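Local coordinates for naphthalene dioxygenase small subunit (Rhodococcus sp., PDB 2B1X), which forms the small, NTF2-like beta subunit of a Rieske non-heme iron oxygenase that dihydroxylates naphthalene, at residues 41-46 with 151-156. Sequence-based numbering, arbitrary orientation.
Sequences DLSYVV and MAKRVV
Y44 and R154, a bridged pair on neighbouring parallel strands, extend side by side from the same face of the sheet. The tyrosine's CE1 lies 3.7 Å from the arginine's CD, at the edge of the guanidinium, whose plane is turned 73° from the ring. M151 completes this cluster: its chain bends at chi3 (76°), which brings CE near the ring plane at the edge of Y44, 4.2 Å from CD1, and 4.1 Å from CD1 of L42. The same methionine lays SD over the centre of the guanidinium, 3.5 Å above its plane. Beyond the ring, CG2 of V156 approaches Y44 OH at 3.9 Å. That hydroxyl is hydrogen-bonded to O of the C-terminal carboxylate of M172. An alanine in place of Y44 would probably open a gap between M151, R154 and V156 and leave that carboxylate oxygen without its phenolic partner. Salt bridges from R154 NH2 to D140 and from NH1 to E22 probably hold the guanidinium against M151 SD. The backbones run in register through four hydrogen bonds of 2.9-3.0 Å: S43 N to A152 O, R154 N to S43 O, V45 N to R154 O and V156 N to V45 O. S43, V45, K153 and V155 occupy the opposite, partly exposed face. A152 and K153 together face V141, a classic beta bulge against strand 132-145. Strand 42-49 lies between strands 67-69 and 148-158 in the curved mixed sheet of the NTF2-like fold, while M74 of helix 71-81 packs on L42 and Y44.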
# COMPACT_ATOMS: atom_id res chain seq x y z
N ASP B 41 -29.55 -24.34 15.61
CA ASP B 41 -28.54 -24.24 16.67
C ASP B 41 -27.20 -23.65 16.14
O ASP B 41 -26.13 -23.93 16.71
CB ASP B 41 -28.32 -25.59 17.37
CG ASP B 41 -27.83 -26.70 16.41
OD1 ASP B 41 -28.21 -26.72 15.23
OD2 ASP B 41 -27.04 -27.61 16.77
N LEU B 42 -27.27 -22.84 15.08
CA LEU B 42 -26.07 -22.19 14.51
C LEU B 42 -25.17 -21.59 15.57
O LEU B 42 -25.65 -20.92 16.50
CB LEU B 42 -26.43 -21.11 13.47
CG LEU B 42 -25.27 -20.23 12.95
CD1 LEU B 42 -24.43 -20.97 11.91
CD2 LEU B 42 -25.75 -18.90 12.37
N SER B 43 -23.88 -21.84 15.43
CA SER B 43 -22.82 -21.08 16.10
C SER B 43 -21.84 -20.54 15.05
O SER B 43 -21.21 -21.31 14.31
CB SER B 43 -22.08 -21.94 17.13
OG SER B 43 -20.96 -21.23 17.61
N TYR B 44 -21.73 -19.21 14.97
CA TYR B 44 -20.88 -18.56 14.01
C TYR B 44 -19.92 -17.68 14.78
O TYR B 44 -20.34 -16.69 15.36
CB TYR B 44 -21.71 -17.72 13.01
CG TYR B 44 -20.91 -17.14 11.85
CD1 TYR B 44 -20.98 -17.69 10.57
CD2 TYR B 44 -20.09 -16.03 12.04
CE1 TYR B 44 -20.25 -17.17 9.52
CE2 TYR B 44 -19.34 -15.50 10.99
CZ TYR B 44 -19.43 -16.08 9.73
OH TYR B 44 -18.68 -15.55 8.70
N VAL B 45 -18.63 -18.06 14.81
CA VAL B 45 -17.66 -17.23 15.57
C VAL B 45 -16.35 -16.86 14.86
O VAL B 45 -15.79 -17.65 14.11
CB VAL B 45 -17.41 -17.70 17.07
CG1 VAL B 45 -18.47 -18.73 17.55
CG2 VAL B 45 -15.99 -18.15 17.33
N VAL B 46 -15.91 -15.64 15.12
CA VAL B 46 -14.64 -15.10 14.63
C VAL B 46 -13.81 -14.71 15.85
O VAL B 46 -14.06 -13.68 16.48
CB VAL B 46 -14.88 -13.87 13.73
CG1 VAL B 46 -13.57 -13.33 13.13
CG2 VAL B 46 -15.92 -14.22 12.63
N MET B 151 -25.63 -25.47 7.58
CA MET B 151 -24.48 -25.15 8.40
C MET B 151 -24.90 -25.00 9.86
O MET B 151 -25.65 -24.10 10.21
CB MET B 151 -23.82 -23.86 7.92
CG MET B 151 -22.48 -23.55 8.62
SD MET B 151 -21.60 -22.29 7.75
CE MET B 151 -22.59 -20.81 8.29
N ALA B 152 -24.33 -25.86 10.69
CA ALA B 152 -24.57 -25.85 12.12
C ALA B 152 -23.53 -25.02 12.85
O ALA B 152 -23.83 -24.47 13.90
CB ALA B 152 -24.57 -27.27 12.67
N LYS B 153 -22.33 -24.93 12.28
CA LYS B 153 -21.22 -24.25 12.96
C LYS B 153 -20.20 -23.72 11.97
O LYS B 153 -19.95 -24.34 10.95
CB LYS B 153 -20.53 -25.20 13.96
CG LYS B 153 -19.52 -24.54 14.91
CD LYS B 153 -18.83 -25.58 15.80
CE LYS B 153 -17.61 -25.01 16.49
NZ LYS B 153 -17.96 -24.16 17.66
N ARG B 154 -19.62 -22.57 12.28
CA ARG B 154 -18.47 -22.08 11.56
C ARG B 154 -17.59 -21.28 12.51
O ARG B 154 -18.09 -20.41 13.26
CB ARG B 154 -18.87 -21.22 10.36
CG ARG B 154 -17.67 -20.50 9.72
CD ARG B 154 -17.96 -19.87 8.36
NE ARG B 154 -18.12 -20.91 7.34
CZ ARG B 154 -18.81 -20.74 6.22
NH1 ARG B 154 -19.45 -19.60 6.02
NH2 ARG B 154 -18.89 -21.72 5.34
N VAL B 155 -16.29 -21.57 12.47
CA VAL B 155 -15.29 -20.73 13.12
C VAL B 155 -14.38 -20.15 12.03
O VAL B 155 -13.75 -20.90 11.26
CB VAL B 155 -14.43 -21.59 14.10
CG1 VAL B 155 -13.28 -20.76 14.70
CG2 VAL B 155 -15.27 -22.25 15.18
N VAL B 156 -14.30 -18.82 11.95
CA VAL B 156 -13.39 -18.16 11.00
C VAL B 156 -12.20 -17.67 11.77
O VAL B 156 -12.31 -16.71 12.51
CB VAL B 156 -14.05 -16.98 10.24
CG1 VAL B 156 -13.11 -16.43 9.14
CG2 VAL B 156 -15.38 -17.41 9.58